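Local coordinates for type III chaperone protein ShcA (Pseudomonas syringae pv. tomato, PDB 4G6T) that probably serves as a type III secretion chaperone of the CesT family, binding its effector protein in the bacterial cytosol before export, at residues A50-L55 and P102-S107. Sequence-based numbering, arbitrary orientation.
Sequences ARERLL and PREKLS
Arg53 and Pro102 face each other as an antiparallel, non-hydrogen-bonded pair, their CA atoms 4.2 Å apart, where strand 53-59 begins and strand 95-102 ends. One backbone bond closes this end of the pairing: Arg103 N donates to Glu52 O over 2.9 Å and nearly straight (163° at the hydrogen). The same oxygen accepts from a water, which also donates to Glu104 OE1 at 2.7 Å, so the carbonyl is gripped twice and the Glu104 carboxylate is tied to the strand start through solvent. The CB of Arg103 lies close to that oxygen as well.

Beyond the backbone, Glu52 reaches out on an extended chain and sets OE1 3.9 Å from Arg103 NE. This is a long salt bridge of charges alone: carboxylate and guanidinium planes stand 90° apart, the oxygen is well out of the guanidinium plane, and no N-H points at it. Arg103 starts with CG anti to its backbone N, and the bend at chi3 (-83°) turns NE toward Glu52 OE1; its NH1 is held by Ser5 O, while NE is buried with no hydrogen-bond partner in the model. Glu104 OE2 lies 4.4 Å from Glu52 OE1, a like-charge approach.

Glu52 and Arg53 together oppose Asp48, forming a G1 beta bulge in the turn from strand 41-48, and Asp48 also binds Arg53 by a salt bridge. Residues 103-105 make a short 3-10 turn leading from the antiparallel sheet to helix 108-127, whose N-cap is Ser107; sheet and helices are consistent with the alpha-beta fold of class I CesT-family chaperones.

On the other side of the strand from Arg53, Leu54 and Leu106 cross at about a right angle, their CD2 methyls 3.9 Å apart; Leu106 also packs on Tyr9 and Leu12 of helix 8-19, and Leu54 on Phe27.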
ATOM      1  N   ALA A  50       3.804  13.288  -8.595  1.00 23.12           N
ATOM      2  CA  ALA A  50       4.382  13.778  -9.842  1.00 24.87           C
ATOM      3  C   ALA A  50       3.845  13.022 -11.027  1.00 26.81           C
ATOM      4  O   ALA A  50       3.602  13.627 -12.108  1.00 30.07           O
ATOM      5  CB  ALA A  50       5.889  13.699  -9.775  1.00 26.88           C
ATOM      6  N   ARG A  51       3.617  11.718 -10.880  1.00 23.66           N
ATOM      7  CA  ARG A  51       3.109  10.900 -11.961  1.00 24.20           C
ATOM      8  C   ARG A  51       1.635  10.608 -11.876  1.00 22.82           C
ATOM      9  O   ARG A  51       1.104   9.820 -12.654  1.00 24.38           O
ATOM     10  CB  ARG A  51       3.949   9.603 -12.076  1.00 25.86           C
ATOM     11  CG  ARG A  51       5.466   9.815 -12.082  1.00 27.00           C
ATOM     12  CD  ARG A  51       6.257   8.540 -12.332  1.00 28.00           C
ATOM     13  NE  ARG A  51       7.728   8.707 -12.256  1.00 30.78           N
ATOM     14  CZ  ARG A  51       8.452   8.766 -11.139  1.00 32.12           C
ATOM     15  NH1 ARG A  51       7.890   8.668  -9.933  1.00 29.29           N
ATOM     16  NH2 ARG A  51       9.776   8.937 -11.208  1.00 33.37           N
ATOM     17  N   GLU A  52       0.936  11.255 -10.935  1.00 21.38           N
ATOM     18  CA  GLU A  52      -0.504  11.185 -10.854  1.00 22.55           C
ATOM     19  C   GLU A  52      -0.984   9.743 -10.802  1.00 20.66           C
ATOM     20  O   GLU A  52      -1.836   9.316 -11.482  1.00 21.16           O
ATOM     21  CB  GLU A  52      -1.180  11.990 -11.980  1.00 25.74           C
ATOM     22  CG  GLU A  52      -0.801  13.456 -11.897  1.00 29.81           C
ATOM     23  CD  GLU A  52      -1.507  14.314 -12.958  1.00 37.86           C
ATOM     24  OE1 GLU A  52      -2.760  14.354 -12.990  1.00 44.73           O
ATOM     25  OE2 GLU A  52      -0.786  14.965 -13.750  1.00 49.53           O
ATOM     26  N   ARG A  53      -0.479   9.026  -9.791  1.00 19.89           N
ATOM     27  CA  ARG A  53      -0.897   7.649  -9.632  1.00 19.10           C
ATOM     28  C   ARG A  53      -0.764   7.227  -8.155  1.00 17.98           C
ATOM     29  O   ARG A  53       0.087   7.772  -7.441  1.00 17.74           O
ATOM     30  CB  ARG A  53      -0.036   6.670 -10.536  1.00 19.87           C
ATOM     31  CG  ARG A  53       1.451   6.792 -10.328  1.00 20.02           C
ATOM     32  CD  ARG A  53       2.344   5.903 -11.239  1.00 20.42           C
ATOM     33  NE  ARG A  53       3.676   5.928 -10.718  1.00 19.73           N
ATOM     34  CZ  ARG A  53       4.556   4.908 -10.777  1.00 18.36           C
ATOM     35  NH1 ARG A  53       4.213   3.772 -11.368  1.00 21.15           N
ATOM     36  NH2 ARG A  53       5.674   5.047 -10.157  1.00 21.79           N
ATOM     37  N   LEU A  54      -1.554   6.251  -7.791  1.00 19.58           N
ATOM     38  CA  LEU A  54      -1.458   5.626  -6.464  1.00 19.27           C
ATOM     39  C   LEU A  54      -0.856   4.251  -6.667  1.00 18.06           C
ATOM     40  O   LEU A  54      -1.328   3.480  -7.507  1.00 20.61           O
ATOM     41  CB  LEU A  54      -2.830   5.529  -5.878  1.00 19.75           C
ATOM     42  CG  LEU A  54      -2.897   4.961  -4.426  1.00 19.35           C
ATOM     43  CD1 LEU A  54      -2.215   5.895  -3.408  1.00 22.82           C
ATOM     44  CD2 LEU A  54      -4.338   4.593  -4.015  1.00 22.06           C
ATOM     45  N   LEU A  55       0.133   3.931  -5.858  1.00 17.74           N
ATOM     46  CA  LEU A  55       0.755   2.589  -5.908  1.00 19.49           C
ATOM     47  C   LEU A  55       0.293   1.756  -4.755  1.00 19.43           C
ATOM     48  O   LEU A  55       0.265   2.259  -3.625  1.00 20.94           O
ATOM     49  CB  LEU A  55       2.239   2.695  -5.910  1.00 21.25           C
ATOM     50  CG  LEU A  55       2.829   3.509  -7.077  1.00 27.95           C
ATOM     51  CD1 LEU A  55       4.237   3.948  -6.815  1.00 33.74           C
ATOM     52  CD2 LEU A  55       2.628   2.699  -8.332  1.00 30.36           C
ATOM     53  N   PRO A 102      -3.949   4.895 -11.989  1.00 21.97           N
ATOM     54  CA  PRO A 102      -3.857   6.334 -12.298  1.00 22.47           C
ATOM     55  C   PRO A 102      -4.942   7.101 -11.557  1.00 19.98           C
ATOM     56  O   PRO A 102      -6.031   6.585 -11.320  1.00 22.16           O
ATOM     57  CB  PRO A 102      -4.114   6.389 -13.789  1.00 26.62           C
ATOM     58  CG  PRO A 102      -4.050   5.015 -14.287  1.00 25.86           C
ATOM     59  CD  PRO A 102      -4.314   4.049 -13.158  1.00 23.13           C
ATOM     60  N   ARG A 103      -4.583   8.347 -11.223  1.00 20.93           N
ATOM     61  CA  ARG A 103      -5.500   9.220 -10.444  1.00 23.63           C
ATOM     62  C   ARG A 103      -6.879   9.267 -11.085  1.00 24.07           C
ATOM     63  O   ARG A 103      -7.895   9.176 -10.371  1.00 24.23           O
ATOM     64  CB  ARG A 103      -4.901  10.618 -10.275  1.00 29.93           C
ATOM     65  CG  ARG A 103      -5.771  11.624  -9.460  1.00 35.95           C
ATOM     66  CD  ARG A 103      -5.726  13.078 -10.058  1.00 40.84           C
ATOM     67  NE  ARG A 103      -4.570  13.844  -9.628  1.00 50.40           N
ATOM     68  CZ  ARG A 103      -4.578  14.881  -8.767  1.00 53.64           C
ATOM     69  NH1 ARG A 103      -5.716  15.349  -8.218  1.00 53.07           N
ATOM     70  NH2 ARG A 103      -3.428  15.487  -8.466  1.00 55.15           N
ATOM     71  N   GLU A 104      -6.929   9.400 -12.418  1.00 25.73           N
ATOM     72  CA  GLU A 104      -8.180   9.377 -13.216  1.00 32.19           C
ATOM     73  C   GLU A 104      -9.097   8.188 -12.989  1.00 28.77           C
ATOM     74  O   GLU A 104     -10.273   8.231 -13.278  1.00 31.66           O
ATOM     75  CB  GLU A 104      -7.823   9.377 -14.735  1.00 38.24           C
ATOM     76  CG  GLU A 104      -7.085  10.612 -15.276  1.00 42.16           C
ATOM     77  CD  GLU A 104      -5.539  10.661 -15.085  1.00 48.58           C
ATOM     78  OE1 GLU A 104      -4.919   9.793 -14.392  1.00 34.23           O
ATOM     79  OE2 GLU A 104      -4.917  11.625 -15.622  1.00 48.79           O
ATOM     80  N   LYS A 105      -8.546   7.044 -12.583  1.00 26.22           N
ATOM     81  CA  LYS A 105      -9.310   5.842 -12.391  1.00 26.79           C
ATOM     82  C   LYS A 105      -9.606   5.499 -10.933  1.00 25.15           C
ATOM     83  O   LYS A 105     -10.272   4.512 -10.665  1.00 27.38           O
ATOM     84  CB  LYS A 105      -8.544   4.664 -13.004  1.00 28.90           C
ATOM     85  CG  LYS A 105      -8.560   4.688 -14.534  1.00 33.66           C
ATOM     86  CD  LYS A 105      -7.493   3.809 -15.190  1.00 43.40           C
ATOM     87  CE  LYS A 105      -7.209   4.212 -16.647  1.00 47.27           C
ATOM     88  NZ  LYS A 105      -7.026   5.686 -16.933  1.00 46.25           N
ATOM     89  N   LEU A 106      -9.145   6.314 -10.000  1.00 22.85           N
ATOM     90  CA  LEU A 106      -9.319   5.998  -8.599  1.00 24.72           C
ATOM     91  C   LEU A 106     -10.745   6.196  -8.159  1.00 26.32           C
ATOM     92  O   LEU A 106     -11.450   7.156  -8.573  1.00 27.63           O
ATOM     93  CB  LEU A 106      -8.432   6.853  -7.714  1.00 24.70           C
ATOM     94  CG  LEU A 106      -6.946   6.580  -7.691  1.00 26.51           C
ATOM     95  CD1 LEU A 106      -6.123   7.696  -7.028  1.00 31.43           C
ATOM     96  CD2 LEU A 106      -6.801   5.246  -6.939  1.00 27.78           C
ATOM     97  N   SER A 107     -11.185   5.280  -7.346  1.00 24.74           N
ATOM     98  CA  SER A 107     -12.456   5.316  -6.658  1.00 23.39           C
ATOM     99  C   SER A 107     -12.398   4.343  -5.539  1.00 23.82           C
ATOM    100  O   SER A 107     -11.509   3.485  -5.508  1.00 23.40           O
ATOM    101  CB  SER A 107     -13.626   4.907  -7.567  1.00 23.79           C
ATOM    102  OG  SER A 107     -13.627   3.483  -7.892  1.00 26.19           O
TER
HETATM  103  O   HOH W   1      -2.264   9.345 -14.236  1.00 30.32           O